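Local coordinates for protein malyl-CoA lyase/beta-methylmalyl-CoA lyase (Methylobacterium extorquens, PDB 5UGR) that belongs to the HpcH/HpaI aldolase/citrate lyase family of TIM-barrel enzymes and binds a magnesium ion, at residues S31-D45 with L66-G79. Numbering follows the deposited sequence. Where two conformers were deposited one is given.
Sequences SAASKADVIFLDLED and LDWGNKTMMIRING. With MG (magnesium ion), chain B.
R76 runs up beside F40 and D42 at the C-terminal end of two neighbouring parallel strands. R76 CB lies 3.7 Å from F40 CD1 and also passes D42 OD1; CG of R76 has that same oxygen and E44 CB as its nearest neighbours. R76 CD passes E44 OE1 and, a little farther off, D42 OD1. With CG anti to the backbone N (chi1 -180°) the chain rises on the F40 and D42 face of the sheet, and a bend at chi3 (61°) turns the head over toward D42. There R76 NE donates to D42 OD1 at 2.8 Å and R76 NH2 to D42 OD2 at 2.8 Å, a side-on salt bridge. Both oxygens lie in the guanidinium plane, but the carboxylate is turned 51° from it and is met from above its own plane. D42 OD1 takes E44 N on its other face, closing an Asx turn. The guanidinium is sandwiched as well, with R76 CZ between F40 CE1 under one face and E44 OE1 over the other. E44 OE1 is 3.3 Å from R76 NE and attracts by charge alone. NH1 donates to a water that also bonds D45 OD2, the oxygen that binds magnesium with E140 and D167; D45 OD1 pairs with R301 of the second subunit.

At the other end, K71 runs past I39 CD1 and bends at chi4 to give K71 NZ to A32 O and S34 O, both at 2.9 Å. Nearby, A32 CB makes a CH-pi contact over the W68 six-membered ring. Between these ends, backbone bonds such as L41 N to M74 O at 2.8 Å join strands 38-42 and 72-76, the paired strands of a right-handed beta-alpha-beta unit in a TIM barrel, whose C-terminal rim carries the metal site.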
ATOM      1  N   SER A  31     -43.189   6.134 -15.587  1.00 25.21           N
ATOM      2  CA  SER A  31     -42.339   5.248 -14.711  1.00 23.94           C
ATOM      3  C   SER A  31     -42.721   5.267 -13.260  1.00 24.32           C
ATOM      4  O   SER A  31     -42.519   4.287 -12.545  1.00 24.43           O
ATOM      5  CB  SER A  31     -40.864   5.594 -14.850  1.00 24.74           C
ATOM      6  OG  SER A  31     -40.503   6.781 -14.166  1.00 25.12           O
ATOM      7  N   ALA A  32     -43.354   6.359 -12.809  1.00 26.60           N
ATOM      8  CA  ALA A  32     -43.678   6.473 -11.403  1.00 25.71           C
ATOM      9  C   ALA A  32     -44.714   5.454 -10.969  1.00 24.49           C
ATOM     10  O   ALA A  32     -44.718   5.064  -9.796  1.00 27.08           O
ATOM     11  CB  ALA A  32     -44.172   7.877 -11.069  1.00 28.88           C
ATOM     12  N   ALA A  33     -45.538   4.983 -11.905  1.00 26.78           N
ATOM     13  CA  ALA A  33     -46.546   3.971 -11.610  1.00 29.89           C
ATOM     14  C   ALA A  33     -46.079   2.533 -11.894  1.00 29.64           C
ATOM     15  O   ALA A  33     -46.877   1.598 -11.783  1.00 33.33           O
ATOM     16  CB  ALA A  33     -47.800   4.270 -12.429  1.00 32.08           C
ATOM     17  N   SER A  34     -44.811   2.363 -12.276  1.00 26.77           N
ATOM     18  CA  SER A  34     -44.301   1.052 -12.650  1.00 24.63           C
ATOM     19  C   SER A  34     -44.051   0.199 -11.409  1.00 22.18           C
ATOM     20  O   SER A  34     -44.123   0.645 -10.268  1.00 25.16           O
ATOM     21  CB  SER A  34     -43.026   1.157 -13.463  1.00 25.92           C
ATOM     22  OG  SER A  34     -41.938   1.467 -12.626  1.00 23.82           O
ATOM     23  N   LYS A  35     -43.750  -1.057 -11.709  1.00 21.29           N
ATOM     24  CA  LYS A  35     -43.403  -2.062 -10.716  1.00 20.33           C
ATOM     25  C   LYS A  35     -41.905  -2.205 -10.425  1.00 19.72           C
ATOM     26  O   LYS A  35     -41.483  -3.127  -9.720  1.00 19.95           O
ATOM     27  CB  LYS A  35     -44.016  -3.400 -11.098  1.00 21.46           C
ATOM     28  CG  LYS A  35     -45.554  -3.400 -11.075  1.00 25.81           C
ATOM     29  CD  LYS A  35     -46.073  -4.740 -11.516  1.00 32.09           C
ATOM     30  CE  LYS A  35     -47.597  -4.662 -11.640  1.00 38.94           C
ATOM     31  NZ  LYS A  35     -48.124  -6.018 -11.980  1.00 50.99           N
ATOM     32  N   ALA A  36     -41.108  -1.265 -10.884  1.00 17.65           N
ATOM     33  CA  ALA A  36     -39.658  -1.305 -10.599  1.00 17.15           C
ATOM     34  C   ALA A  36     -39.418  -1.068  -9.135  1.00 17.26           C
ATOM     35  O   ALA A  36     -40.082  -0.242  -8.500  1.00 20.73           O
ATOM     36  CB  ALA A  36     -38.958  -0.230 -11.381  1.00 16.97           C
ATOM     37  N   ASP A  37     -38.408  -1.758  -8.599  1.00 16.09           N
ATOM     38  CA  ASP A  37     -37.987  -1.532  -7.199  1.00 16.80           C
ATOM     39  C   ASP A  37     -37.213  -0.243  -7.044  1.00 16.02           C
ATOM     40  O   ASP A  37     -37.317   0.453  -6.032  1.00 17.67           O
ATOM     41  CB  ASP A  37     -37.131  -2.678  -6.706  1.00 16.33           C
ATOM     42  CG  ASP A  37     -37.888  -4.030  -6.559  1.00 18.11           C
ATOM     43  OD1 ASP A  37     -39.132  -4.014  -6.402  1.00 18.51           O
ATOM     44  OD2 ASP A  37     -37.194  -5.082  -6.505  1.00 16.71           O
ATOM     45  N   VAL A  38     -36.327  -0.012  -8.006  1.00 16.43           N
ATOM     46  CA  VAL A  38     -35.399   1.114  -7.988  1.00 15.45           C
ATOM     47  C   VAL A  38     -35.539   1.806  -9.339  1.00 15.90           C
ATOM     48  O   VAL A  38     -35.627   1.135 -10.359  1.00 16.52           O
ATOM     49  CB  VAL A  38     -33.920   0.596  -7.852  1.00 16.57           C
ATOM     50  CG1 VAL A  38     -32.925   1.736  -7.902  1.00 18.46           C
ATOM     51  CG2 VAL A  38     -33.721  -0.204  -6.564  1.00 16.84           C
ATOM     52  N   ILE A  39     -35.561   3.132  -9.337  1.00 15.62           N
ATOM     53  CA  ILE A  39     -35.555   3.902 -10.578  1.00 16.21           C
ATOM     54  C   ILE A  39     -34.412   4.885 -10.534  1.00 15.62           C
ATOM     55  O   ILE A  39     -34.234   5.571  -9.518  1.00 17.67           O
ATOM     56  CB  ILE A  39     -36.898   4.702 -10.797  1.00 18.17           C
ATOM     57  CG1 ILE A  39     -38.030   3.695 -11.027  1.00 19.31           C
ATOM     58  CG2 ILE A  39     -36.747   5.659 -12.003  1.00 19.67           C
ATOM     59  CD1 ILE A  39     -39.408   4.334 -11.201  1.00 22.14           C
ATOM     60  N   PHE A  40     -33.637   4.964 -11.619  1.00 14.80           N
ATOM     61  CA  PHE A  40     -32.751   6.103 -11.759  1.00 14.80           C
ATOM     62  C   PHE A  40     -33.187   6.996 -12.880  1.00 15.21           C
ATOM     63  O   PHE A  40     -33.532   6.533 -13.969  1.00 16.05           O
ATOM     64  CB  PHE A  40     -31.237   5.740 -11.842  1.00 14.88           C
ATOM     65  CG  PHE A  40     -30.749   5.142 -13.130  1.00 15.29           C
ATOM     66  CD1 PHE A  40     -30.435   5.921 -14.224  1.00 15.71           C
ATOM     67  CD2 PHE A  40     -30.409   3.792 -13.178  1.00 16.25           C
ATOM     68  CE1 PHE A  40     -29.878   5.354 -15.358  1.00 16.96           C
ATOM     69  CE2 PHE A  40     -29.840   3.224 -14.287  1.00 16.34           C
ATOM     70  CZ  PHE A  40     -29.559   4.035 -15.399  1.00 15.96           C
ATOM     71  N   LEU A  41     -33.232   8.287 -12.538  1.00 15.46           N
ATOM     72  CA  LEU A  41     -33.495   9.341 -13.479  1.00 15.83           C
ATOM     73  C   LEU A  41     -32.180   9.819 -14.056  1.00 15.18           C
ATOM     74  O   LEU A  41     -31.289  10.277 -13.289  1.00 15.53           O
ATOM     75  CB  LEU A  41     -34.285  10.460 -12.801  1.00 17.07           C
ATOM     76  CG  LEU A  41     -35.562  10.021 -12.051  1.00 16.61           C
ATOM     77  CD1 LEU A  41     -36.270  11.245 -11.451  1.00 19.02           C
ATOM     78  CD2 LEU A  41     -36.513   9.217 -12.988  1.00 19.34           C
ATOM     79  N   ASP A  42     -32.023   9.677 -15.369  1.00 14.98           N
ATOM     80  CA  ASP A  42     -30.709   9.777 -15.979  1.00 16.21           C
ATOM     81  C   ASP A  42     -30.402  11.194 -16.495  1.00 15.68           C
ATOM     82  O   ASP A  42     -31.219  11.829 -17.205  1.00 17.02           O
ATOM     83  CB  ASP A  42     -30.681   8.795 -17.144  1.00 16.36           C
ATOM     84  CG  ASP A  42     -29.274   8.526 -17.683  1.00 15.16           C
ATOM     85  OD1 ASP A  42     -28.275   8.849 -16.981  1.00 15.35           O
ATOM     86  OD2 ASP A  42     -29.210   7.973 -18.828  1.00 16.04           O
ATOM     87  N   LEU A  43     -29.209  11.674 -16.160  1.00 14.49           N
ATOM     88  CA  LEU A  43     -28.656  12.914 -16.720  1.00 14.98           C
ATOM     89  C   LEU A  43     -27.494  12.667 -17.631  1.00 14.82           C
ATOM     90  O   LEU A  43     -26.981  13.595 -18.241  1.00 15.63           O
ATOM     91  CB  LEU A  43     -28.177  13.822 -15.559  1.00 15.92           C
ATOM     92  CG  LEU A  43     -29.284  14.172 -14.538  1.00 16.89           C
ATOM     93  CD1 LEU A  43     -28.846  14.061 -13.090  1.00 22.60           C
ATOM     94  CD2 LEU A  43     -29.787  15.520 -14.795  1.00 23.38           C
ATOM     95  N   GLU A  44     -27.034  11.419 -17.631  1.00 13.73           N
ATOM     96  CA  GLU A  44     -25.755  11.016 -18.238  1.00 14.07           C
ATOM     97  C   GLU A  44     -25.974  10.385 -19.619  1.00 15.30           C
ATOM     98  O   GLU A  44     -26.465  11.065 -20.539  1.00 16.62           O
ATOM     99  CB  GLU A  44     -24.925  10.181 -17.204  1.00 14.70           C
ATOM    100  CG  GLU A  44     -23.439   9.974 -17.584  1.00 15.10           C
ATOM    101  CD  GLU A  44     -22.980   8.552 -17.820  1.00 15.17           C
ATOM    102  OE1 GLU A  44     -23.866   7.653 -17.877  1.00 16.00           O
ATOM    103  OE2 GLU A  44     -21.725   8.370 -17.996  1.00 15.73           O
ATOM    104  N   ASP A  45     -25.654   9.097 -19.782  1.00 14.61           N
ATOM    105  CA  ASP A  45     -25.518   8.500 -21.123  1.00 15.74           C
ATOM    106  C   ASP A  45     -26.748   8.767 -22.069  1.00 16.47           C
ATOM    107  O   ASP A  45     -26.581   9.034 -23.268  1.00 18.48           O
ATOM    108  CB  ASP A  45     -25.353   6.980 -21.042  1.00 18.87           C
ATOM    109  CG  ASP A  45     -23.946   6.492 -20.766  1.00 19.51           C
ATOM    110  OD1 ASP A  45     -22.969   7.195 -21.145  1.00 22.98           O
ATOM    111  OD2 ASP A  45     -23.831   5.347 -20.147  1.00 17.82           O
ATOM    112  N   LEU A  66     -44.149  14.127  -8.642  1.00 26.67           N
ATOM    113  CA  LEU A  66     -44.785  12.874  -9.032  1.00 25.30           C
ATOM    114  C   LEU A  66     -44.860  11.975  -7.816  1.00 26.07           C
ATOM    115  O   LEU A  66     -44.161  12.166  -6.811  1.00 29.57           O
ATOM    116  CB  LEU A  66     -43.959  12.182 -10.132  1.00 26.33           C
ATOM    117  CG  LEU A  66     -43.951  12.909 -11.468  1.00 34.59           C
ATOM    118  CD1 LEU A  66     -43.151  12.184 -12.545  1.00 26.41           C
ATOM    119  CD2 LEU A  66     -45.363  13.232 -11.980  1.00 38.32           C
ATOM    120  N   ASP A  67     -45.719  10.985  -7.902  1.00 26.26           N
ATOM    121  CA  ASP A  67     -45.875  10.032  -6.811  1.00 24.64           C
ATOM    122  C   ASP A  67     -45.076   8.777  -7.100  1.00 26.76           C
ATOM    123  O   ASP A  67     -45.518   7.903  -7.856  1.00 25.66           O
ATOM    124  CB  ASP A  67     -47.368   9.703  -6.673  1.00 28.72           C
ATOM    125  CG  ASP A  67     -47.673   8.715  -5.548  1.00 30.58           C
ATOM    126  OD1 ASP A  67     -46.760   8.218  -4.835  1.00 27.93           O
ATOM    127  OD2 ASP A  67     -48.878   8.463  -5.343  1.00 40.21           O
ATOM    128  N   TRP A  68     -43.940   8.650  -6.411  1.00 27.12           N
ATOM    129  CA  TRP A  68     -43.031   7.547  -6.635  1.00 21.86           C
ATOM    130  C   TRP A  68     -43.281   6.401  -5.646  1.00 21.49           C
ATOM    131  O   TRP A  68     -42.518   5.385  -5.600  1.00 25.42           O
ATOM    132  CB  TRP A  68     -41.563   8.037  -6.494  1.00 22.08           C
ATOM    133  CG  TRP A  68     -41.200   9.100  -7.510  1.00 22.89           C
ATOM    134  CD1 TRP A  68     -41.118  10.427  -7.265  1.00 22.11           C
ATOM    135  CD2 TRP A  68     -40.927   8.924  -8.881  1.00 22.05           C
ATOM    136  NE1 TRP A  68     -40.819  11.094  -8.397  1.00 24.72           N
ATOM    137  CE2 TRP A  68     -40.695  10.197  -9.422  1.00 21.23           C
ATOM    138  CE3 TRP A  68     -40.871   7.820  -9.722  1.00 19.25           C
ATOM    139  CZ2 TRP A  68     -40.329  10.396 -10.747  1.00 23.57           C
ATOM    140  CZ3 TRP A  68     -40.530   8.024 -11.052  1.00 22.65           C
ATOM    141  CH2 TRP A  68     -40.277   9.323 -11.558  1.00 21.58           C
ATOM    142  N   GLY A  69     -44.293   6.513  -4.811  1.00 24.45           N
ATOM    143  CA  GLY A  69     -44.470   5.470  -3.826  1.00 26.18           C
ATOM    144  C   GLY A  69     -43.270   5.261  -2.918  1.00 22.31           C
ATOM    145  O   GLY A  69     -42.643   6.245  -2.496  1.00 22.37           O
ATOM    146  N   ASN A  70     -43.000   3.983  -2.573  1.00 24.48           N
ATOM    147  CA  ASN A  70     -41.879   3.639  -1.773  1.00 20.60           C
ATOM    148  C   ASN A  70     -40.689   3.185  -2.615  1.00 20.22           C
ATOM    149  O   ASN A  70     -39.784   2.518  -2.079  1.00 21.44           O
ATOM    150  CB  ASN A  70     -42.256   2.563  -0.763  1.00 26.34           C
ATOM    151  CG  ASN A  70     -41.215   2.358   0.323  1.00 24.16           C
ATOM    152  OD1 ASN A  70     -40.959   1.175   0.726  1.00 36.94           O
ATOM    153  ND2 ASN A  70     -40.599   3.397   0.804  1.00 19.31           N
ATOM    154  N   LYS A  71     -40.679   3.535  -3.904  1.00 18.57           N
ATOM    155  CA  LYS A  71     -39.511   3.188  -4.762  1.00 21.00           C
ATOM    156  C   LYS A  71     -38.242   3.823  -4.240  1.00 18.24           C
ATOM    157  O   LYS A  71     -38.260   4.911  -3.674  1.00 20.00           O
ATOM    158  CB  LYS A  71     -39.768   3.598  -6.216  1.00 21.24           C
ATOM    159  CG  LYS A  71     -40.897   2.776  -6.887  1.00 21.37           C
ATOM    160  CD  LYS A  71     -41.088   3.375  -8.248  1.00 29.48           C
ATOM    161  CE  LYS A  71     -42.104   2.680  -9.071  1.00 32.55           C
ATOM    162  NZ  LYS A  71     -43.441   2.837  -8.478  1.00 31.68           N
ATOM    163  N   THR A  72     -37.119   3.130  -4.416  1.00 15.84           N
ATOM    164  CA  THR A  72     -35.816   3.768  -4.187  1.00 15.40           C
ATOM    165  C   THR A  72     -35.536   4.662  -5.402  1.00 16.84           C
ATOM    166  O   THR A  72     -35.376   4.150  -6.512  1.00 17.73           O
ATOM    167  CB  THR A  72     -34.711   2.746  -3.991  1.00 16.42           C
ATOM    168  OG1 THR A  72     -35.001   1.909  -2.865  1.00 17.66           O
ATOM    169  CG2 THR A  72     -33.364   3.393  -3.805  1.00 17.83           C
ATOM    170  N   MET A  73     -35.450   5.970  -5.162  1.00 15.34           N
ATOM    171  CA  MET A  73     -35.316   6.946  -6.240  1.00 14.14           C
ATOM    172  C   MET A  73     -33.888   7.458  -6.301  1.00 13.91           C
ATOM    173  O   MET A  73     -33.307   7.919  -5.301  1.00 14.95           O
ATOM    174  CB  MET A  73     -36.303   8.105  -6.035  1.00 16.46           C
ATOM    175  CG  MET A  73     -37.756   7.704  -6.226  1.00 18.45           C
ATOM    176  SD  MET A  73     -38.122   6.872  -7.804  1.00 18.95           S
ATOM    177  CE  MET A  73     -37.549   8.119  -8.987  1.00 18.33           C
ATOM    178  N   MET A  74     -33.334   7.384  -7.518  1.00 14.98           N
ATOM    179  CA  MET A  74     -31.931   7.683  -7.760  0.50 14.87           C
ATOM    180  C   MET A  74     -31.783   8.625  -8.954  1.00 15.14           C
ATOM    181  O   MET A  74     -32.667   8.687  -9.799  1.00 15.84           O
ATOM    182  CB  MET A  74     -31.209   6.335  -8.010  0.50 13.44           C
ATOM    183  CG  MET A  74     -29.677   6.351  -8.070  0.50 11.95           C
ATOM    184  SD  MET A  74     -28.984   4.722  -7.661  0.50 12.60           S
ATOM    185  CE  MET A  74     -29.626   3.730  -9.017  0.50 12.57           C
ATOM    186  N   ILE A  75     -30.644   9.305  -9.034  1.00 14.24           N
ATOM    187  CA  ILE A  75     -30.245   9.973 -10.268  1.00 13.13           C
ATOM    188  C   ILE A  75     -28.891   9.417 -10.711  1.00 13.42           C
ATOM    189  O   ILE A  75     -28.027   9.122  -9.858  1.00 14.03           O
ATOM    190  CB  ILE A  75     -30.129  11.490 -10.110  1.00 13.75           C
ATOM    191  CG1 ILE A  75     -29.205  11.920  -8.923  1.00 14.45           C
ATOM    192  CG2 ILE A  75     -31.502  12.126  -9.977  1.00 16.34           C
ATOM    193  CD1 ILE A  75     -28.966  13.391  -8.689  1.00 15.40           C
ATOM    194  N   ARG A  76     -28.740   9.261 -12.032  1.00 13.38           N
ATOM    195  CA  ARG A  76     -27.421   8.963 -12.608  1.00 13.24           C
ATOM    196  C   ARG A  76     -26.849  10.320 -13.048  1.00 13.32           C
ATOM    197  O   ARG A  76     -27.328  10.955 -13.992  1.00 14.49           O
ATOM    198  CB  ARG A  76     -27.410   7.974 -13.720  1.00 13.30           C
ATOM    199  CG  ARG A  76     -25.971   7.742 -14.243  1.00 14.33           C
ATOM    200  CD  ARG A  76     -25.815   6.567 -15.177  1.00 14.58           C
ATOM    201  NE  ARG A  76     -26.609   6.668 -16.416  1.00 13.42           N
ATOM    202  CZ  ARG A  76     -26.661   5.719 -17.347  1.00 12.93           C
ATOM    203  NH1 ARG A  76     -25.929   4.614 -17.197  1.00 14.88           N
ATOM    204  NH2 ARG A  76     -27.497   5.779 -18.390  1.00 16.82           N
ATOM    205  N   ILE A  77     -25.904  10.812 -12.235  1.00 13.68           N
ATOM    206  CA  ILE A  77     -25.211  12.051 -12.520  1.00 13.32           C
ATOM    207  C   ILE A  77     -24.249  11.922 -13.675  1.00 14.29           C
ATOM    208  O   ILE A  77     -23.912  10.828 -14.086  1.00 13.90           O
ATOM    209  CB  ILE A  77     -24.502  12.649 -11.284  1.00 13.62           C
ATOM    210  CG1 ILE A  77     -23.410  11.689 -10.744  1.00 13.17           C
ATOM    211  CG2 ILE A  77     -25.516  12.907 -10.186  1.00 14.12           C
ATOM    212  CD1 ILE A  77     -22.642  12.254  -9.593  1.00 13.86           C
ATOM    213  N   ASN A  78     -23.843  13.075 -14.209  1.00 13.64           N
ATOM    214  CA  ASN A  78     -22.835  13.073 -15.253  1.00 14.08           C
ATOM    215  C   ASN A  78     -21.470  12.633 -14.729  1.00 13.07           C
ATOM    216  O   ASN A  78     -21.209  12.609 -13.500  1.00 13.85           O
ATOM    217  CB  ASN A  78     -22.812  14.437 -15.947  1.00 13.62           C
ATOM    218  CG  ASN A  78     -23.899  14.522 -16.985  1.00 15.45           C
ATOM    219  OD1 ASN A  78     -23.777  13.950 -18.104  1.00 15.93           O
ATOM    220  ND2 ASN A  78     -25.020  15.149 -16.611  1.00 16.24           N
ATOM    221  N   GLY A  79     -20.600  12.315 -15.664  1.00 13.16           N
ATOM    222  CA  GLY A  79     -19.254  11.840 -15.307  1.00 13.52           C
ATOM    223  C   GLY A  79     -18.401  12.905 -14.624  1.00 13.50           C
ATOM    224  O   GLY A  79     -18.569  14.116 -14.827  1.00 14.25           O
TER
HETATM  225 MG    MG B 401     -22.260   4.349 -19.169  1.00 16.70          MG
HETATM  226  O   HOH W   1     -36.267  -0.418  -3.348  1.00 22.34           O
HETATM  227  O   HOH W   2     -21.070   6.085 -19.451  1.00 18.01           O
HETATM  228  O   HOH W   3     -23.008   5.209 -17.457  1.00 14.09           O
HETATM  229  O   HOH W   4     -26.213   3.461 -19.912  1.00 27.82           O
HETATM  230  O   HOH W   5     -23.576   2.765 -18.937  1.00 20.40           O